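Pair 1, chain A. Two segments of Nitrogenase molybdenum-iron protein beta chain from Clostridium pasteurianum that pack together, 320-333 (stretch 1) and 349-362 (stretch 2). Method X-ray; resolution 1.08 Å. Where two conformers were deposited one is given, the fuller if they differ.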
# COMPACT_ATOMS: atom_id res chain seq x y z
N ASP A 320 13.98 12.90 -10.37
CA ASP A 320 14.17 14.13 -11.09
C ASP A 320 14.42 15.27 -10.10
O ASP A 320 13.98 15.25 -8.95
CB ASP A 320 12.94 14.37 -11.97
CG ASP A 320 12.77 13.34 -13.03
OD1 ASP A 320 13.77 12.69 -13.42
OD2 ASP A 320 11.63 13.17 -13.53
N PRO A 321 15.16 16.32 -10.53
CA PRO A 321 15.73 17.21 -9.51
C PRO A 321 14.70 17.99 -8.73
O PRO A 321 14.82 18.13 -7.50
CB PRO A 321 16.66 18.14 -10.30
CG PRO A 321 16.84 17.55 -11.62
CD PRO A 321 15.77 16.52 -11.85
N ASP A 322 13.68 18.57 -9.40
CA ASP A 322 12.74 19.41 -8.67
C ASP A 322 12.01 18.61 -7.58
O ASP A 322 11.89 19.04 -6.43
CB ASP A 322 11.72 20.05 -9.60
CG ASP A 322 12.33 20.96 -10.68
OD1 ASP A 322 13.29 21.70 -10.36
OD2 ASP A 322 11.82 20.90 -11.84
N GLU A 323 11.49 17.45 -7.98
CA GLU A 323 10.73 16.60 -7.07
C GLU A 323 11.59 16.04 -5.95
O GLU A 323 11.15 15.94 -4.80
CB GLU A 323 10.07 15.42 -7.88
CG GLU A 323 11.07 14.40 -8.46
CD GLU A 323 10.53 13.24 -9.36
OE1 GLU A 323 9.28 13.34 -9.65
OE2 GLU A 323 11.35 12.18 -9.65
N ILE A 324 12.84 15.69 -6.26
CA ILE A 324 13.71 15.09 -5.25
C ILE A 324 14.26 16.14 -4.27
O ILE A 324 14.43 15.86 -3.10
CB ILE A 324 14.83 14.24 -5.89
CG1 ILE A 324 14.25 13.04 -6.64
CG2 ILE A 324 15.85 13.79 -4.86
CD1 ILE A 324 13.50 12.03 -5.75
N ILE A 325 14.48 17.38 -4.74
CA ILE A 325 14.82 18.42 -3.79
C ILE A 325 13.72 18.58 -2.75
O ILE A 325 13.97 18.63 -1.56
CB ILE A 325 15.09 19.75 -4.53
CG1 ILE A 325 16.42 19.68 -5.31
CG2 ILE A 325 15.10 20.95 -3.56
CD1 ILE A 325 16.54 20.76 -6.36
N ALA A 326 12.47 18.73 -3.23
CA ALA A 326 11.37 18.97 -2.30
C ALA A 326 11.09 17.73 -1.42
O ALA A 326 10.84 17.87 -0.21
CB ALA A 326 10.15 19.38 -3.07
N LEU A 327 11.14 16.53 -2.01
CA LEU A 327 10.91 15.32 -1.21
C LEU A 327 12.01 15.17 -0.17
O LEU A 327 11.72 14.73 0.95
CB LEU A 327 10.80 14.10 -2.11
CG LEU A 327 10.59 12.78 -1.38
CD1 LEU A 327 9.31 12.82 -0.57
CD2 LEU A 327 10.56 11.64 -2.39
N SER A 328 13.25 15.47 -0.52
CA SER A 328 14.32 15.38 0.47
C SER A 328 14.09 16.29 1.65
O SER A 328 14.31 15.92 2.81
CB SER A 328 15.67 15.69 -0.19
OG SER A 328 16.05 14.68 -1.13
N LYS A 329 13.61 17.51 1.37
CA LYS A 329 13.24 18.41 2.47
C LYS A 329 12.14 17.78 3.32
O LYS A 329 12.19 17.85 4.54
CB LYS A 329 12.81 19.78 1.88
CG LYS A 329 12.41 20.79 2.94
CD LYS A 329 13.55 21.20 3.85
CE LYS A 329 13.24 22.53 4.60
NZ LYS A 329 12.36 22.22 5.71
N PHE A 330 11.14 17.19 2.68
CA PHE A 330 10.03 16.58 3.43
C PHE A 330 10.54 15.43 4.29
O PHE A 330 10.11 15.27 5.44
CB PHE A 330 8.94 16.16 2.48
CG PHE A 330 7.67 15.67 3.15
CD1 PHE A 330 7.20 16.24 4.32
CD2 PHE A 330 6.91 14.68 2.57
CE1 PHE A 330 6.02 15.82 4.89
CE2 PHE A 330 5.72 14.25 3.14
CZ PHE A 330 5.26 14.84 4.31
N ILE A 331 11.46 14.62 3.76
CA ILE A 331 12.05 13.55 4.56
C ILE A 331 12.69 14.11 5.85
O ILE A 331 12.49 13.57 6.93
CB ILE A 331 13.05 12.75 3.69
CG1 ILE A 331 12.35 11.98 2.60
CG2 ILE A 331 13.95 11.87 4.55
CD1 ILE A 331 11.32 10.98 3.02
N ILE A 332 13.45 15.20 5.71
CA ILE A 332 14.00 15.87 6.86
C ILE A 332 12.91 16.35 7.82
O ILE A 332 12.99 16.18 9.05
CB ILE A 332 14.94 17.01 6.44
CG1 ILE A 332 16.16 16.44 5.70
CG2 ILE A 332 15.39 17.82 7.64
CD1 ILE A 332 17.03 17.50 5.06
N GLU A 333 11.85 16.96 7.26
CA GLU A 333 10.72 17.43 8.08
C GLU A 333 10.04 16.32 8.86
O GLU A 333 9.50 16.57 9.92
CB GLU A 333 9.72 18.15 7.18
CG GLU A 333 10.25 19.45 6.59
CD GLU A 333 9.37 20.09 5.54
OE1 GLU A 333 8.64 19.37 4.84
OE2 GLU A 333 9.45 21.32 5.41
N LYS A 349 22.42 23.00 -9.22
CA LYS A 349 21.42 23.44 -8.24
C LYS A 349 21.04 22.34 -7.27
O LYS A 349 20.95 22.56 -6.07
CB LYS A 349 20.19 24.01 -8.92
CG LYS A 349 19.26 24.67 -7.94
CD LYS A 349 18.15 25.45 -8.61
CE LYS A 349 17.36 26.25 -7.57
NZ LYS A 349 17.02 25.45 -6.36
N PHE A 350 20.82 21.14 -7.80
CA PHE A 350 20.43 19.98 -6.98
C PHE A 350 21.44 19.75 -5.87
O PHE A 350 21.09 19.58 -4.69
CB PHE A 350 20.32 18.77 -7.89
CG PHE A 350 19.97 17.48 -7.21
CD1 PHE A 350 20.95 16.60 -6.76
CD2 PHE A 350 18.66 17.05 -7.15
CE1 PHE A 350 20.61 15.36 -6.24
CE2 PHE A 350 18.34 15.84 -6.64
CZ PHE A 350 19.30 14.98 -6.18
N GLN A 351 22.72 19.72 -6.24
CA GLN A 351 23.76 19.50 -5.26
C GLN A 351 23.76 20.58 -4.17
O GLN A 351 23.82 20.28 -2.98
CB GLN A 351 25.12 19.54 -5.96
CG GLN A 351 26.27 19.14 -5.09
CD GLN A 351 26.47 17.64 -5.09
OE1 GLN A 351 26.49 17.01 -6.16
NE2 GLN A 351 26.58 17.06 -3.92
N LYS A 352 23.69 21.82 -4.61
CA LYS A 352 23.71 22.93 -3.66
C LYS A 352 22.51 22.89 -2.72
O LYS A 352 22.67 23.06 -1.50
CB LYS A 352 23.73 24.26 -4.40
CG LYS A 352 25.07 24.56 -5.04
CD LYS A 352 25.00 25.86 -5.83
CE LYS A 352 26.18 26.04 -6.76
NZ LYS A 352 25.87 27.13 -7.73
N GLU A 353 21.31 22.66 -3.26
CA GLU A 353 20.12 22.68 -2.43
C GLU A 353 20.08 21.52 -1.44
O GLU A 353 19.70 21.70 -0.29
CB GLU A 353 18.87 22.71 -3.28
CG GLU A 353 18.76 23.94 -4.15
CD GLU A 353 18.51 25.16 -3.35
OE1 GLU A 353 17.53 25.18 -2.57
OE2 GLU A 353 19.28 26.12 -3.52
N ILE A 354 20.42 20.33 -1.89
CA ILE A 354 20.42 19.14 -1.04
C ILE A 354 21.49 19.28 0.05
O ILE A 354 21.26 19.05 1.24
CB ILE A 354 20.71 17.82 -1.83
CG1 ILE A 354 19.64 17.47 -2.89
CG2 ILE A 354 20.84 16.65 -0.87
CD1 ILE A 354 18.23 17.29 -2.36
N ASP A 355 22.69 19.66 -0.37
CA ASP A 355 23.75 19.84 0.61
C ASP A 355 23.34 20.85 1.68
O ASP A 355 23.61 20.66 2.88
CB ASP A 355 25.05 20.30 -0.05
CG ASP A 355 25.80 19.19 -0.79
OD1 ASP A 355 25.48 18.00 -0.64
OD2 ASP A 355 26.78 19.54 -1.51
N ALA A 356 22.71 21.94 1.24
CA ALA A 356 22.34 22.99 2.19
C ALA A 356 21.29 22.52 3.19
O ALA A 356 21.39 22.85 4.39
CB ALA A 356 21.84 24.22 1.45
N MET A 357 20.28 21.77 2.75
CA MET A 357 19.27 21.30 3.71
C MET A 357 19.85 20.26 4.67
O MET A 357 19.46 20.24 5.83
CB MET A 357 17.98 20.83 3.03
CG MET A 357 18.15 19.56 2.22
SD MET A 357 16.65 19.02 1.40
CE MET A 357 16.41 20.34 0.21
N LEU A 358 20.77 19.41 4.19
CA LEU A 358 21.43 18.46 5.08
C LEU A 358 22.24 19.21 6.13
O LEU A 358 22.19 18.86 7.31
CB LEU A 358 22.32 17.51 4.28
CG LEU A 358 21.58 16.54 3.37
CD1 LEU A 358 22.58 15.87 2.42
CD2 LEU A 358 20.81 15.50 4.16
N ALA A 359 22.97 20.24 5.71
CA ALA A 359 23.77 20.99 6.66
C ALA A 359 22.88 21.69 7.68
O ALA A 359 23.23 21.71 8.87
CB ALA A 359 24.65 21.99 5.92
N GLU A 360 21.76 22.27 7.24
CA GLU A 360 20.88 22.99 8.18
C GLU A 360 20.36 22.02 9.24
O GLU A 360 20.20 22.39 10.39
CB GLU A 360 19.70 23.64 7.42
CG GLU A 360 18.66 24.34 8.32
CD GLU A 360 17.46 24.89 7.57
OE1 GLU A 360 17.49 24.90 6.32
OE2 GLU A 360 16.48 25.31 8.23
N ALA A 361 20.08 20.78 8.85
CA ALA A 361 19.59 19.76 9.77
C ALA A 361 20.71 19.06 10.56
O ALA A 361 20.43 18.20 11.42
CB ALA A 361 18.82 18.73 8.98
N GLY A 362 21.96 19.43 10.32
CA GLY A 362 23.07 18.79 11.00
C GLY A 362 23.34 17.35 10.56
O GLY A 362 23.94 16.59 11.31

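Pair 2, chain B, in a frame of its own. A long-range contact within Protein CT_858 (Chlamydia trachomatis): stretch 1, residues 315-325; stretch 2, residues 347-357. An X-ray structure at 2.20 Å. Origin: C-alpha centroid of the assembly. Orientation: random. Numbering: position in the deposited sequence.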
# COMPACT_ATOMS: atom_id res chain seq x y z
N PRO B 315 -12.70 -19.22 -6.69
CA PRO B 315 -12.57 -17.98 -7.46
C PRO B 315 -13.56 -17.90 -8.62
O PRO B 315 -13.89 -18.91 -9.26
CB PRO B 315 -11.11 -18.02 -7.93
CG PRO B 315 -10.86 -19.50 -8.09
CD PRO B 315 -11.50 -20.07 -6.85
N PRO B 316 -14.04 -16.69 -8.92
CA PRO B 316 -15.01 -16.49 -10.01
C PRO B 316 -14.67 -17.07 -11.37
O PRO B 316 -15.57 -17.39 -12.14
CB PRO B 316 -15.23 -14.97 -10.01
CG PRO B 316 -14.04 -14.42 -9.29
CD PRO B 316 -13.76 -15.42 -8.23
N TRP B 317 -13.39 -17.23 -11.69
CA TRP B 317 -13.05 -17.80 -12.98
C TRP B 317 -13.45 -19.28 -13.08
O TRP B 317 -13.64 -19.80 -14.18
CB TRP B 317 -11.57 -17.60 -13.30
CG TRP B 317 -10.64 -18.07 -12.25
CD1 TRP B 317 -10.18 -19.34 -12.06
CD2 TRP B 317 -9.99 -17.26 -11.26
NE1 TRP B 317 -9.27 -19.37 -11.03
CE2 TRP B 317 -9.13 -18.11 -10.52
CE3 TRP B 317 -10.04 -15.89 -10.94
CZ2 TRP B 317 -8.34 -17.64 -9.46
CZ3 TRP B 317 -9.25 -15.42 -9.89
CH2 TRP B 317 -8.40 -16.30 -9.16
N GLU B 318 -13.60 -19.95 -11.95
CA GLU B 318 -14.03 -21.35 -11.98
C GLU B 318 -15.51 -21.43 -12.34
O GLU B 318 -15.94 -22.32 -13.09
CB GLU B 318 -13.77 -22.03 -10.63
CG GLU B 318 -12.37 -22.63 -10.56
CD GLU B 318 -11.97 -23.08 -9.17
OE1 GLU B 318 -12.81 -23.65 -8.45
OE2 GLU B 318 -10.79 -22.86 -8.81
N GLU B 319 -16.30 -20.49 -11.83
CA GLU B 319 -17.71 -20.48 -12.16
C GLU B 319 -17.87 -20.10 -13.64
O GLU B 319 -18.69 -20.67 -14.36
CB GLU B 319 -18.49 -19.48 -11.31
CG GLU B 319 -19.97 -19.45 -11.69
CD GLU B 319 -20.75 -18.35 -11.00
OE1 GLU B 319 -20.62 -18.22 -9.77
OE2 GLU B 319 -21.49 -17.61 -11.70
N PHE B 320 -17.06 -19.13 -14.08
CA PHE B 320 -17.10 -18.67 -15.47
C PHE B 320 -16.83 -19.87 -16.37
O PHE B 320 -17.52 -20.09 -17.37
CB PHE B 320 -16.02 -17.59 -15.69
CG PHE B 320 -16.07 -16.93 -17.04
CD1 PHE B 320 -16.80 -15.76 -17.23
CD2 PHE B 320 -15.38 -17.45 -18.12
CE1 PHE B 320 -16.83 -15.12 -18.47
CE2 PHE B 320 -15.41 -16.82 -19.37
CZ PHE B 320 -16.13 -15.65 -19.54
N ALA B 321 -15.82 -20.66 -16.00
CA ALA B 321 -15.47 -21.85 -16.76
C ALA B 321 -16.66 -22.80 -16.82
O ALA B 321 -16.95 -23.37 -17.86
CB ALA B 321 -14.25 -22.55 -16.13
N LYS B 322 -17.36 -22.97 -15.70
CA LYS B 322 -18.53 -23.86 -15.66
C LYS B 322 -19.61 -23.39 -16.65
O LYS B 322 -20.22 -24.19 -17.37
CB LYS B 322 -19.15 -23.89 -14.26
CG LYS B 322 -18.26 -24.37 -13.13
CD LYS B 322 -18.25 -25.88 -13.04
CE LYS B 322 -17.53 -26.36 -11.78
NZ LYS B 322 -18.22 -25.88 -10.56
N ILE B 323 -19.87 -22.09 -16.66
CA ILE B 323 -20.88 -21.53 -17.54
C ILE B 323 -20.52 -21.73 -19.01
O ILE B 323 -21.36 -22.14 -19.82
CB ILE B 323 -21.09 -20.03 -17.24
CG1 ILE B 323 -21.55 -19.87 -15.79
CG2 ILE B 323 -22.13 -19.45 -18.19
CD1 ILE B 323 -21.38 -18.45 -15.23
N ILE B 324 -19.27 -21.45 -19.37
CA ILE B 324 -18.86 -21.62 -20.75
C ILE B 324 -18.99 -23.08 -21.20
O ILE B 324 -19.40 -23.35 -22.34
CB ILE B 324 -17.41 -21.14 -20.97
CG1 ILE B 324 -17.30 -19.66 -20.58
CG2 ILE B 324 -17.04 -21.30 -22.44
CD1 ILE B 324 -18.28 -18.75 -21.31
N GLN B 325 -18.64 -24.02 -20.33
CA GLN B 325 -18.79 -25.43 -20.71
C GLN B 325 -20.25 -25.71 -21.01
O GLN B 325 -20.57 -26.41 -21.96
CB GLN B 325 -18.29 -26.35 -19.59
CG GLN B 325 -16.79 -26.58 -19.62
CD GLN B 325 -16.30 -27.46 -18.47
OE1 GLN B 325 -16.52 -27.14 -17.30
NE2 GLN B 325 -15.63 -28.56 -18.81
N LEU B 347 -4.72 -9.86 -15.73
CA LEU B 347 -4.56 -11.31 -15.74
C LEU B 347 -5.91 -12.02 -15.74
O LEU B 347 -6.08 -13.05 -16.40
CB LEU B 347 -3.70 -11.77 -14.55
CG LEU B 347 -2.22 -11.34 -14.57
CD1 LEU B 347 -1.60 -11.61 -13.21
CD2 LEU B 347 -1.46 -12.09 -15.67
N TYR B 348 -6.87 -11.47 -15.00
CA TYR B 348 -8.21 -12.04 -14.93
C TYR B 348 -8.90 -11.87 -16.29
O TYR B 348 -9.58 -12.77 -16.78
CB TYR B 348 -9.02 -11.35 -13.84
CG TYR B 348 -10.47 -11.78 -13.78
CD1 TYR B 348 -10.82 -13.09 -13.41
CD2 TYR B 348 -11.49 -10.88 -14.07
CE1 TYR B 348 -12.16 -13.47 -13.30
CE2 TYR B 348 -12.84 -11.25 -13.97
CZ TYR B 348 -13.16 -12.54 -13.58
OH TYR B 348 -14.48 -12.90 -13.44
N LEU B 349 -8.72 -10.69 -16.88
CA LEU B 349 -9.26 -10.39 -18.20
C LEU B 349 -8.71 -11.43 -19.17
O LEU B 349 -9.45 -11.98 -19.99
CB LEU B 349 -8.82 -8.98 -18.63
CG LEU B 349 -9.01 -8.43 -20.07
CD1 LEU B 349 -8.01 -9.06 -20.96
CD2 LEU B 349 -10.41 -8.70 -20.59
N TYR B 350 -7.42 -11.72 -19.05
CA TYR B 350 -6.77 -12.71 -19.92
C TYR B 350 -7.32 -14.11 -19.71
O TYR B 350 -7.44 -14.88 -20.66
CB TYR B 350 -5.24 -12.72 -19.68
CG TYR B 350 -4.51 -11.52 -20.26
CD1 TYR B 350 -5.20 -10.48 -20.89
CD2 TYR B 350 -3.12 -11.43 -20.19
CE1 TYR B 350 -4.52 -9.38 -21.43
CE2 TYR B 350 -2.43 -10.35 -20.72
CZ TYR B 350 -3.14 -9.32 -21.34
OH TYR B 350 -2.46 -8.24 -21.85
N ALA B 351 -7.65 -14.46 -18.47
CA ALA B 351 -8.21 -15.78 -18.18
C ALA B 351 -9.56 -15.94 -18.88
O ALA B 351 -9.84 -16.97 -19.49
CB ALA B 351 -8.37 -15.96 -16.68
N LEU B 352 -10.41 -14.93 -18.79
CA LEU B 352 -11.72 -14.99 -19.42
C LEU B 352 -11.59 -15.11 -20.94
O LEU B 352 -12.31 -15.90 -21.56
CB LEU B 352 -12.55 -13.77 -19.04
CG LEU B 352 -12.76 -13.60 -17.53
CD1 LEU B 352 -13.90 -12.61 -17.30
CD2 LEU B 352 -13.09 -14.95 -16.88
N LEU B 353 -10.69 -14.33 -21.53
CA LEU B 353 -10.48 -14.41 -22.98
C LEU B 353 -10.00 -15.81 -23.38
O LEU B 353 -10.41 -16.34 -24.42
CB LEU B 353 -9.44 -13.37 -23.42
CG LEU B 353 -9.94 -11.91 -23.45
CD1 LEU B 353 -8.77 -10.96 -23.48
CD2 LEU B 353 -10.83 -11.69 -24.66
N SER B 354 -9.15 -16.42 -22.56
CA SER B 354 -8.62 -17.75 -22.86
C SER B 354 -9.72 -18.80 -22.97
O SER B 354 -9.53 -19.83 -23.61
CB SER B 354 -7.58 -18.18 -21.81
OG SER B 354 -8.21 -18.69 -20.65
N MET B 355 -10.88 -18.55 -22.37
CA MET B 355 -11.95 -19.52 -22.44
C MET B 355 -12.96 -19.22 -23.55
O MET B 355 -13.94 -19.97 -23.74
CB MET B 355 -12.65 -19.62 -21.09
CG MET B 355 -11.74 -20.15 -19.99
SD MET B 355 -12.57 -20.32 -18.39
CE MET B 355 -11.94 -18.94 -17.52
N LEU B 356 -12.72 -18.15 -24.29
CA LEU B 356 -13.64 -17.77 -25.36
C LEU B 356 -13.04 -17.94 -26.74
O LEU B 356 -13.49 -17.30 -27.70
CB LEU B 356 -14.07 -16.33 -25.17
CG LEU B 356 -14.80 -16.04 -23.86
CD1 LEU B 356 -14.93 -14.54 -23.67
CD2 LEU B 356 -16.15 -16.73 -23.87
N THR B 357 -12.03 -18.79 -26.85
CA THR B 357 -11.39 -19.02 -28.14
C THR B 357 -10.72 -20.38 -28.20
O THR B 357 -10.38 -20.96 -27.17
CB THR B 357 -10.33 -17.95 -28.43
OG1 THR B 357 -9.75 -18.19 -29.72
CG2 THR B 357 -9.22 -17.99 -27.37

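Two parallel helix pairs with a common backbone arrangement. In pair 1, the two helices run in the same direction, their axes 2° apart and 9.9 Å at closest approach; those of pair 2 lie 17° apart and 10.5 Å at closest approach. The N, CA and C atoms of 14 central residues superpose with an RMSD of 0.4 Å. No hydrogen bond crosses either interface; the contacts are van der Waals, mostly between apolar side chains, and the two stretches together bury 541 Å² in pair 1 and 457 Å² in pair 2.

A methionine occupies the same inward position in both pairs: M357(A) and M355(B), whose CA atoms fall 0.3 Å apart and whose CA-to-CB bonds both point toward the partner helix. M357(A) is a knob among I325(A), S328(A), K329(A) and I332(A); its SD comes 3.4 Å from K329(A) N, and its CE lies 3.5 Å from I325(A) O. M355(B) starts from a different rotamer, chi1 m rather than p, yet reaches the same groove: its SD lies 3.6 Å from A321(B) CB, at the position of K329(A), and its CE lies 3.8 Å from F320(B) CD2.

The main exchange is S328(A) for F320(B). The small serine is folded back on its own helix, where OG donates to I324(A) O at 2.8 Å, and I354(A) CD1 approaches that OG to 3.6 Å. In pair 2 the phenylalanine reaches farther into the contact, with 86 Å² covered by the other stretch against 22 Å² for S328(A). L352(B), the counterpart of I354(A), places CD2 over one face of the F320(B) ring, 3.6 Å from its centroid and 13° off the normal, a CH-pi contact. The sulfur of M355(B) lies at the ring edge, SD to centroid 5.4 Å, and L356(B) CD1 is also near the ring plane, 4.4 Å from F320(B) CZ.

Nearer the start of the first helices, I325(A) matches W317(B), and F350(A) matches Y348(B). I325(A) is a second knob, seated among F350(A), E353(A), I354(A) and M357(A), with CG1 3.9 Å from F350(A) CD2. The indole of W317(B) likewise meets the matching ring, CE3 to Y348(B) CD1 3.8 Å. E353(A) gives I325(A) CG2 a CB contact at 4.2 Å; its counterpart A351(B) also points toward the other helix, but its side chain stays 4.9 Å away. One turn back from S328(A), I324(A) sets CG2 at the edge of the F350(A) ring, 3.7 Å from CE2, whereas P316(B) CB lies 4.1 Å from the Y348(B) hydroxyl oxygen, OH.

Toward the other end, I332(A) and I324(B) both point toward the partner. I332(A) CD1 packs 3.7 Å from M357(A) CG and 4.4 Å from L358(A) CD2, while I324(B) CD1 lies 3.9 Å from CD2 of L356(B), the match of L358(A). The two isoleucines differ at chi2, t in I332(A) and m in I324(B), and I324(B) CG2 also approaches M355(B) O to 3.6 Å.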